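Local coordinates for ABC transporter substrate-binding protein (Rhizobium radiobacter, PDB 6TFX), which binds the opine mannopinic acid as the solute-binding protein of an ABC transporter, for import into the bacterium, at residues A[66-71]-A[123-128]; A[270-275]-A[450-455]; A[470-475]-A[488-493]. All blocks are in the same frame, centred on the assembly; numbering follows the deposited sequence. Where two conformers were deposited one is given.

Contact 1: A[66-71]-A[123-128]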
loop_
_atom_site.group_PDB
_atom_site.type_symbol
_atom_site.label_atom_id
_atom_site.label_comp_id
_atom_site.label_asym_id
_atom_site.label_seq_id
_atom_site.Cartn_x
_atom_site.Cartn_y
_atom_site.Cartn_z
ATOM N N GLN A 66 -20.309 17.633 12.777
ATOM C CA GLN A 66 -19.221 17.069 11.966
ATOM C C GLN A 66 -19.724 16.200 10.820
ATOM O O GLN A 66 -19.040 15.262 10.377
ATOM C CB GLN A 66 -18.160 16.331 12.821
ATOM C CG GLN A 66 -17.500 17.264 13.826
ATOM C CD GLN A 66 -16.555 16.453 14.665
ATOM O OE1 GLN A 66 -16.961 15.714 15.571
ATOM N NE2 GLN A 66 -15.282 16.544 14.358
ATOM N N LEU A 67 -20.902 16.539 10.308
ATOM C CA LEU A 67 -21.427 15.844 9.128
ATOM C C LEU A 67 -21.219 16.685 7.868
ATOM O O LEU A 67 -21.337 16.149 6.762
ATOM C CB LEU A 67 -22.926 15.535 9.261
ATOM C CG LEU A 67 -23.339 14.601 10.412
ATOM C CD1 LEU A 67 -24.847 14.386 10.417
ATOM C CD2 LEU A 67 -22.649 13.278 10.321
ATOM N N VAL A 68 -20.974 17.992 8.022
ATOM C CA VAL A 68 -20.794 18.857 6.853
ATOM C C VAL A 68 -19.459 19.555 6.997
ATOM O O VAL A 68 -19.239 20.278 7.973
ATOM C CB VAL A 68 -21.967 19.861 6.690
ATOM C CG1 VAL A 68 -21.749 20.751 5.458
ATOM C CG2 VAL A 68 -23.305 19.135 6.601
ATOM N N TRP A 69 -18.569 19.308 6.037
ATOM C CA TRP A 69 -17.217 19.866 6.010
ATOM C C TRP A 69 -17.070 20.806 4.831
ATOM O O TRP A 69 -17.423 20.443 3.703
ATOM C CB TRP A 69 -16.205 18.736 5.898
ATOM C CG TRP A 69 -16.158 17.881 7.131
ATOM C CD1 TRP A 69 -17.099 16.979 7.547
ATOM C CD2 TRP A 69 -15.098 17.824 8.089
ATOM N NE1 TRP A 69 -16.700 16.381 8.719
ATOM C CE2 TRP A 69 -15.464 16.863 9.063
ATOM C CE3 TRP A 69 -13.838 18.456 8.191
ATOM C CZ2 TRP A 69 -14.633 16.536 10.140
ATOM C CZ3 TRP A 69 -13.015 18.136 9.269
ATOM C CH2 TRP A 69 -13.412 17.185 10.224
ATOM N N THR A 70 -16.519 21.996 5.085
ATOM C CA THR A 70 -16.340 22.990 4.021
ATOM C C THR A 70 -14.854 23.261 3.859
ATOM O O THR A 70 -14.195 23.632 4.830
ATOM C CB THR A 70 -17.136 24.266 4.331
ATOM O OG1 THR A 70 -18.511 23.904 4.542
ATOM C CG2 THR A 70 -17.048 25.291 3.198
ATOM N N PHE A 71 -14.341 23.029 2.645
ATOM C CA PHE A 71 -12.933 23.231 2.308
ATOM C C PHE A 71 -12.758 24.446 1.422
ATOM O O PHE A 71 -13.433 24.553 0.399
ATOM C CB PHE A 71 -12.352 21.998 1.586
ATOM C CG PHE A 71 -12.213 20.803 2.498
ATOM C CD1 PHE A 71 -13.310 19.994 2.789
ATOM C CD2 PHE A 71 -10.993 20.503 3.099
ATOM C CE1 PHE A 71 -13.198 18.938 3.694
ATOM C CE2 PHE A 71 -10.875 19.422 3.977
ATOM C CZ PHE A 71 -11.980 18.660 4.284
ATOM N N THR A 123 -14.628 26.662 -3.239
ATOM C CA THR A 123 -15.228 26.149 -2.011
ATOM C C THR A 123 -15.897 24.811 -2.302
ATOM O O THR A 123 -16.755 24.740 -3.184
ATOM C CB THR A 123 -16.245 27.167 -1.446
ATOM O OG1 THR A 123 -15.591 28.428 -1.281
ATOM C CG2 THR A 123 -16.844 26.725 -0.116
ATOM N N VAL A 124 -15.508 23.766 -1.536
ATOM C CA VAL A 124 -16.045 22.410 -1.672
ATOM C C VAL A 124 -16.762 22.055 -0.371
ATOM O O VAL A 124 -16.183 22.209 0.707
ATOM C CB VAL A 124 -14.888 21.396 -1.930
ATOM C CG1 VAL A 124 -15.420 19.959 -1.957
ATOM C CG2 VAL A 124 -14.161 21.719 -3.234
ATOM N N ARG A 125 -17.988 21.536 -0.478
ATOM C CA ARG A 125 -18.738 21.098 0.686
ATOM C C ARG A 125 -18.867 19.579 0.589
ATOM O O ARG A 125 -19.370 19.071 -0.406
ATOM C CB ARG A 125 -20.130 21.731 0.712
ATOM C CG ARG A 125 -20.995 21.308 1.914
ATOM C CD ARG A 125 -22.426 21.840 1.800
ATOM N NE ARG A 125 -22.458 23.298 1.784
ATOM C CZ ARG A 125 -23.440 24.023 1.257
ATOM N NH1 ARG A 125 -24.487 23.429 0.693
ATOM N NH2 ARG A 125 -23.381 25.350 1.285
ATOM N N ILE A 126 -18.416 18.869 1.628
ATOM C CA ILE A 126 -18.529 17.405 1.684
ATOM C C ILE A 126 -19.527 17.092 2.805
ATOM O O ILE A 126 -19.332 17.520 3.940
ATOM C CB ILE A 126 -17.158 16.741 1.973
ATOM C CG1 ILE A 126 -16.157 17.083 0.835
ATOM C CG2 ILE A 126 -17.314 15.221 2.161
ATOM C CD1 ILE A 126 -14.740 16.654 1.086
ATOM N N THR A 127 -20.592 16.364 2.471
ATOM C CA THR A 127 -21.607 15.987 3.452
ATOM C C THR A 127 -21.451 14.481 3.653
ATOM O O THR A 127 -21.331 13.721 2.680
ATOM C CB THR A 127 -23.015 16.318 2.910
ATOM O OG1 THR A 127 -23.093 17.726 2.662
ATOM C CG2 THR A 127 -24.141 15.910 3.892
ATOM N N LEU A 128 -21.482 14.063 4.929
ATOM C CA LEU A 128 -21.315 12.669 5.331
ATOM C C LEU A 128 -22.634 12.078 5.781
ATOM O O LEU A 128 -23.490 12.803 6.298
ATOM C CB LEU A 128 -20.308 12.582 6.510
ATOM C CG LEU A 128 -18.956 13.280 6.273
ATOM C CD1 LEU A 128 -18.068 13.192 7.530
ATOM C CD2 LEU A 128 -18.241 12.701 5.078
HETATM O O HOH W 1 -20.471 24.828 2.947
#

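Contact 2: A[270-275]-A[450-455]. With MG (magnesium ion), chain G.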
loop_
_atom_site.group_PDB
_atom_site.type_symbol
_atom_site.label_atom_id
_atom_site.label_comp_id
_atom_site.label_asym_id
_atom_site.label_seq_id
_atom_site.Cartn_x
_atom_site.Cartn_y
_atom_site.Cartn_z
ATOM N N ALA A 270 -3.155 -27.119 9.790
ATOM C CA ALA A 270 -1.898 -27.810 9.502
ATOM C C ALA A 270 -0.909 -26.832 8.849
ATOM O O ALA A 270 0.244 -26.796 9.229
ATOM C CB ALA A 270 -2.145 -29.004 8.588
ATOM N N LEU A 271 -1.382 -26.019 7.883
ATOM C CA LEU A 271 -0.489 -25.056 7.222
ATOM C C LEU A 271 0.034 -24.044 8.226
ATOM O O LEU A 271 1.235 -23.777 8.254
ATOM C CB LEU A 271 -1.208 -24.358 6.049
ATOM C CG LEU A 271 -0.362 -23.434 5.174
ATOM C CD1 LEU A 271 0.802 -24.191 4.503
ATOM C CD2 LEU A 271 -1.242 -22.776 4.110
ATOM N N ALA A 272 -0.865 -23.504 9.074
ATOM C CA ALA A 272 -0.487 -22.483 10.062
ATOM C C ALA A 272 0.557 -23.027 11.053
ATOM O O ALA A 272 1.422 -22.261 11.498
ATOM C CB ALA A 272 -1.714 -22.000 10.826
ATOM N N HIS A 273 0.479 -24.337 11.382
ATOM C CA HIS A 273 1.434 -24.979 12.322
ATOM C C HIS A 273 2.807 -25.284 11.685
ATOM O O HIS A 273 3.725 -25.704 12.400
ATOM C CB HIS A 273 0.849 -26.259 12.958
ATOM C CG HIS A 273 -0.191 -25.997 13.998
ATOM N ND1 HIS A 273 0.109 -25.312 15.163
ATOM C CD2 HIS A 273 -1.485 -26.391 14.046
ATOM C CE1 HIS A 273 -1.022 -25.281 15.865
ATOM N NE2 HIS A 273 -2.002 -25.922 15.241
ATOM N N THR A 274 2.952 -25.114 10.345
ATOM C CA THR A 274 4.258 -25.392 9.769
ATOM C C THR A 274 4.894 -24.128 9.122
ATOM O O THR A 274 5.864 -24.246 8.364
ATOM C CB THR A 274 4.227 -26.627 8.865
ATOM O OG1 THR A 274 5.581 -26.948 8.481
ATOM C CG2 THR A 274 3.301 -26.467 7.655
ATOM N N VAL A 275 4.361 -22.931 9.455
ATOM C CA VAL A 275 5.007 -21.684 9.052
ATOM C C VAL A 275 5.665 -21.160 10.330
ATOM O O VAL A 275 5.165 -21.389 11.448
ATOM C CB VAL A 275 4.091 -20.626 8.387
ATOM C CG1 VAL A 275 3.448 -21.160 7.112
ATOM C CG2 VAL A 275 3.040 -20.115 9.356
ATOM N N SER A 450 -8.434 -17.630 14.380
ATOM C CA SER A 450 -8.875 -18.978 14.800
ATOM C C SER A 450 -9.518 -19.780 13.689
ATOM O O SER A 450 -9.406 -21.014 13.683
ATOM C CB SER A 450 -9.782 -18.893 16.022
ATOM O OG SER A 450 -11.010 -18.277 15.687
ATOM N N ASN A 451 -10.176 -19.104 12.718
ATOM C CA ASN A 451 -10.751 -19.825 11.567
ATOM C C ASN A 451 -9.659 -20.047 10.498
ATOM O O ASN A 451 -9.898 -20.714 9.481
ATOM C CB ASN A 451 -11.939 -19.048 11.016
ATOM C CG ASN A 451 -13.138 -19.306 11.886
ATOM O OD1 ASN A 451 -13.847 -20.296 11.698
ATOM N ND2 ASN A 451 -13.343 -18.479 12.917
ATOM N N VAL A 452 -8.467 -19.463 10.727
ATOM C CA VAL A 452 -7.309 -19.618 9.841
ATOM C C VAL A 452 -7.655 -19.203 8.413
ATOM O O VAL A 452 -7.410 -19.936 7.453
ATOM C CB VAL A 452 -6.638 -21.032 9.916
ATOM C CG1 VAL A 452 -5.213 -21.009 9.337
ATOM C CG2 VAL A 452 -6.640 -21.587 11.336
ATOM N N CYS A 453 -8.296 -18.037 8.278
ATOM C CA CYS A 453 -8.567 -17.483 6.957
ATOM C C CYS A 453 -7.264 -16.938 6.370
ATOM O O CYS A 453 -7.073 -16.920 5.155
ATOM C CB CYS A 453 -9.613 -16.389 7.081
ATOM S SG CYS A 453 -11.182 -17.015 7.720
ATOM N N ALA A 454 -6.366 -16.481 7.251
ATOM C CA ALA A 454 -5.087 -15.945 6.828
ATOM C C ALA A 454 -4.084 -16.271 7.904
ATOM O O ALA A 454 -4.459 -16.402 9.081
ATOM C CB ALA A 454 -5.167 -14.440 6.620
ATOM N N ILE A 455 -2.839 -16.468 7.489
ATOM C CA ILE A 455 -1.733 -16.794 8.394
ATOM C C ILE A 455 -0.749 -15.649 8.300
ATOM O O ILE A 455 -0.186 -15.390 7.236
ATOM C CB ILE A 455 -1.059 -18.134 8.003
ATOM C CG1 ILE A 455 -2.078 -19.296 7.961
ATOM C CG2 ILE A 455 0.101 -18.409 8.986
ATOM C CD1 ILE A 455 -1.558 -20.476 7.130
HETATM MG MG MG G . -12.283 -15.579 7.723
#

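Contact 3: A[470-475]-A[488-493]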
loop_
_atom_site.group_PDB
_atom_site.type_symbol
_atom_site.label_atom_id
_atom_site.label_comp_id
_atom_site.label_asym_id
_atom_site.label_seq_id
_atom_site.Cartn_x
_atom_site.Cartn_y
_atom_site.Cartn_z
ATOM N N LEU A 470 22.546 13.370 -1.257
ATOM C CA LEU A 470 21.137 13.680 -1.503
ATOM C C LEU A 470 20.484 14.042 -0.175
ATOM O O LEU A 470 20.679 13.330 0.798
ATOM C CB LEU A 470 20.442 12.439 -2.110
ATOM C CG LEU A 470 18.901 12.539 -2.324
ATOM C CD1 LEU A 470 18.529 13.683 -3.272
ATOM C CD2 LEU A 470 18.366 11.262 -2.878
ATOM N N GLY A 471 19.747 15.154 -0.142
ATOM C CA GLY A 471 19.001 15.577 1.034
ATOM C C GLY A 471 17.511 15.558 0.739
ATOM O O GLY A 471 17.077 16.063 -0.311
ATOM N N TRP A 472 16.700 14.945 1.625
ATOM C CA TRP A 472 15.261 14.911 1.377
ATOM C C TRP A 472 14.586 16.264 1.632
ATOM O O TRP A 472 13.551 16.546 1.033
ATOM C CB TRP A 472 14.562 13.862 2.251
ATOM C CG TRP A 472 15.047 12.450 2.075
ATOM C CD1 TRP A 472 15.519 11.625 3.052
ATOM C CD2 TRP A 472 15.023 11.671 0.867
ATOM N NE1 TRP A 472 15.825 10.389 2.526
ATOM C CE2 TRP A 472 15.519 10.383 1.187
ATOM C CE3 TRP A 472 14.622 11.930 -0.459
ATOM C CZ2 TRP A 472 15.652 9.368 0.226
ATOM C CZ3 TRP A 472 14.782 10.930 -1.416
ATOM C CH2 TRP A 472 15.300 9.671 -1.069
ATOM N N GLY A 473 15.155 17.058 2.539
ATOM C CA GLY A 473 14.574 18.326 2.968
ATOM C C GLY A 473 13.771 18.181 4.252
ATOM O O GLY A 473 13.227 19.155 4.790
ATOM N N PHE A 474 13.725 16.960 4.768
ATOM C CA PHE A 474 12.970 16.624 5.990
ATOM C C PHE A 474 13.434 15.230 6.431
ATOM O O PHE A 474 14.125 14.539 5.685
ATOM C CB PHE A 474 11.452 16.583 5.697
ATOM C CG PHE A 474 11.077 15.841 4.434
ATOM C CD1 PHE A 474 10.947 14.455 4.430
ATOM C CD2 PHE A 474 10.895 16.527 3.235
ATOM C CE1 PHE A 474 10.641 13.764 3.245
ATOM C CE2 PHE A 474 10.601 15.837 2.053
ATOM C CZ PHE A 474 10.471 14.463 2.070
ATOM N N GLU A 475 13.013 14.805 7.601
ATOM C CA GLU A 475 13.368 13.476 8.081
ATOM C C GLU A 475 12.406 12.459 7.434
ATOM O O GLU A 475 11.180 12.576 7.569
ATOM C CB GLU A 475 13.246 13.443 9.604
ATOM C CG GLU A 475 13.458 12.062 10.187
ATOM C CD GLU A 475 13.024 11.958 11.636
ATOM O OE1 GLU A 475 12.104 12.696 12.061
ATOM O OE2 GLU A 475 13.599 11.108 12.345
ATOM N N GLU A 488 9.411 19.287 -3.886
ATOM C CA GLU A 488 10.099 20.499 -4.358
ATOM C C GLU A 488 11.308 20.826 -3.432
ATOM O O GLU A 488 12.142 21.661 -3.782
ATOM C CB GLU A 488 9.109 21.691 -4.433
ATOM C CG GLU A 488 8.738 22.348 -3.102
ATOM C CD GLU A 488 7.774 21.597 -2.205
ATOM O OE1 GLU A 488 7.346 20.477 -2.567
ATOM O OE2 GLU A 488 7.429 22.145 -1.138
ATOM N N GLN A 489 11.370 20.203 -2.239
ATOM C CA GLN A 489 12.439 20.464 -1.256
ATOM C C GLN A 489 13.678 19.574 -1.477
ATOM O O GLN A 489 14.743 19.873 -0.956
ATOM C CB GLN A 489 11.926 20.221 0.180
ATOM C CG GLN A 489 10.598 20.878 0.563
ATOM C CD GLN A 489 9.863 20.040 1.609
ATOM O OE1 GLN A 489 10.019 20.260 2.816
ATOM N NE2 GLN A 489 9.052 19.045 1.186
ATOM N N THR A 490 13.514 18.430 -2.159
ATOM C CA THR A 490 14.606 17.471 -2.374
ATOM C C THR A 490 15.771 18.147 -3.108
ATOM O O THR A 490 15.564 18.867 -4.084
ATOM C CB THR A 490 14.109 16.281 -3.170
ATOM O OG1 THR A 490 12.869 15.862 -2.596
ATOM C CG2 THR A 490 15.120 15.122 -3.176
ATOM N N TYR A 491 16.991 17.904 -2.647
ATOM C CA TYR A 491 18.135 18.589 -3.240
ATOM C C TYR A 491 19.419 17.756 -3.171
ATOM O O TYR A 491 19.500 16.818 -2.384
ATOM C CB TYR A 491 18.341 19.929 -2.475
ATOM C CG TYR A 491 18.766 19.730 -1.036
ATOM C CD1 TYR A 491 17.826 19.501 -0.035
ATOM C CD2 TYR A 491 20.112 19.731 -0.676
ATOM C CE1 TYR A 491 18.211 19.247 1.277
ATOM C CE2 TYR A 491 20.509 19.493 0.642
ATOM C CZ TYR A 491 19.551 19.254 1.617
ATOM O OH TYR A 491 19.894 19.009 2.931
ATOM N N PHE A 492 20.456 18.192 -3.918
ATOM C CA PHE A 492 21.788 17.604 -3.876
ATOM C C PHE A 492 22.747 18.628 -3.240
ATOM O O PHE A 492 22.579 19.838 -3.416
ATOM C CB PHE A 492 22.287 17.243 -5.282
ATOM C CG PHE A 492 21.670 15.978 -5.804
ATOM C CD1 PHE A 492 22.082 14.739 -5.331
ATOM C CD2 PHE A 492 20.666 16.020 -6.765
ATOM C CE1 PHE A 492 21.492 13.562 -5.804
ATOM C CE2 PHE A 492 20.104 14.839 -7.264
ATOM C CZ PHE A 492 20.520 13.622 -6.775
ATOM N N LYS A 493 23.727 18.123 -2.496
ATOM C CA LYS A 493 24.727 18.918 -1.783
ATOM C C LYS A 493 26.034 18.995 -2.578
ATOM O O LYS A 493 26.420 18.026 -3.237
ATOM C CB LYS A 493 25.041 18.248 -0.433
ATOM C CG LYS A 493 23.851 18.103 0.497
ATOM C CD LYS A 493 24.049 16.943 1.445
ATOM C CE LYS A 493 22.780 16.628 2.196
ATOM N NZ LYS A 493 22.946 15.452 3.074
HETATM O O HOH W 2 12.566 14.547 -0.449
HETATM O O HOH W 3 12.748 21.652 3.498
#

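Contact 1: A[66-71]-A[123-128]
Strands 68-73 and 123-128, the two inner strands of a four-stranded antiparallel sheet flanked by strands 57-62 and 113-118, join through Trp69 with Ile126 and Phe71 with Val124. Both are hydrogen-bonded pairs closed in each direction; the Trp69 N to Ile126 O bond is almost straight, at 178°. The bonding continues one step before the strand proper, where Leu128 N donates to Leu67 O at 2.8 Å.

On the face that carries Trp69, Phe71, Val124 and Ile126 the packing is largely apolar. Ile126 CD1 meets the ring of Phe71 obliquely, 3.8 Å from CE1, while Phe71 also meets the ring of Trp60 and Ile126 lies on Leu95 of helix 88-98. Further along, Leu128 CD1 sits 3.7 Å from Trp69 NE1. That indole N-H turns back within its own segment to Gln66 O, 3.1 Å away, approaching from above the carbonyl plane in a bent bond of 147°. Leu128 CD1 touches this carbonyl oxygen too, so a methyl packs against both ends of the bond.

The face with Val68, Thr70, Arg125 and Thr127 is more open to solvent. Here Val68 CG1, anti to the backbone N (chi1 -180°), rests 3.7 Å from Arg125 CG, against the aliphatic part of the arginine. A water joins the strands beyond it: it lies 2.7 Å from Thr70 OG1 and accepts from Arg125 NE, in the guanidinium plane. Near the end, Thr70 CG2 meets Thr123 CG2 at 3.6 Å, with Thr123 OG1 held by Asp120 and Lys72.

The chemistry is therefore two-sided: the backbone bonds fix the register, carbon contacts line the side that Val124 and Ile126 turn to helix 88-98, and a water bridges the polar groups on the other.

Contact 2: A[270-275]-A[450-455]
Leu271 O, in the last part of helix 265-272, accepts a bond from Thr274 N at 3.0 Å; a type I beta turn from Ala272 to Val275 carries the chain on. Across from this part of the helix, helix 434-450 finishes in a Schellman motif at Val452, whose positive phi of 56° swings the chain toward strand 454-467. No hydrogen bond joins the two segments; the contact is a buried apolar one centred on Ile455.

The isoleucine reaches the helix with CD1, which lies 3.7 Å from Leu271 CG and equally touches the backbone of Ala272. Its CG1 is anti to the carbonyl carbon (chi1 -56°), while the CG2 branch turns to Val275 CG2. That pair looks tight, but Val275 has two conformers, so the closeness is doubtful. Behind the contact, Leu271 and Ile455 both pack on Ile255 of strand 240-255, and Leu271 and Val275 on Val353 of helix 340-353.

Next to Val452, Cys453 SG binds a magnesium ion together with Cys418; the modelled sulfur-metal distance is doubtfully short. Ala272 CB lies against both branched residues, 3.9 Å from Val452 CG1 and 4.0 Å from Ile455 CG1.

Contact 3: A[470-475]-A[488-493]
Gly471 N donates to Tyr491 O at 2.8 Å, nearly straight (175°), and Tyr491 N returns a bond to Gly471 O at 3.0 Å. This hydrogen-bonded pair, with Leu470 opposite Phe492 beside it, makes a small two-stranded antiparallel sheet close to the C-terminus. Past it, a water donates to Trp472 O at 2.7 Å and also binds Thr490 OG1, which Thr487 N holds as well. A second water donates to both Gly473 O and Gln489 OE1, while Gln489 NE2 is bonded to Thr487.

Two rings pack on the opposite strand, each on the residue it pairs with. Tyr491 CG stands between the backbone N and the carbonyl carbon (chi1 67°), and one face of its ring lies on Gly471 CA, offset toward the rim, 4.0 Å from centroid to carbon; glycine has no CB to hold the ring off. On the other face, Leu470 and Phe492 both reach Leu6 of strand 5-10. The Gln489 side chain crosses that of Phe474 at about a right angle, its amide plane turned 37° from the ring, NE2 3.7 Å from Phe474 CE2. Leu470 CD1 makes a CH-pi contact over the Phe492 face, 4.1 Å from that centroid.

In the fold
Contact 2 is the buried one of the three; contacts 1 and 3 are partly buried, with some residues exposed. Their chemistry follows: contacts 1 and 3 are strand pairings held by backbone bonds and helped by bridging waters, whereas between its two segments contact 2 has only carbon packing. Contact 1 is a longer pairing inside a four-stranded sheet, contact 3 a minimal pair with a ring packed on each side. Contacts 2 and 3 share a chain path, since strand 454-467 begins at one and leads to strand 470-471 at the other, their centres about 44 Å apart on opposite sides of the chain's centre. None of the three touches another.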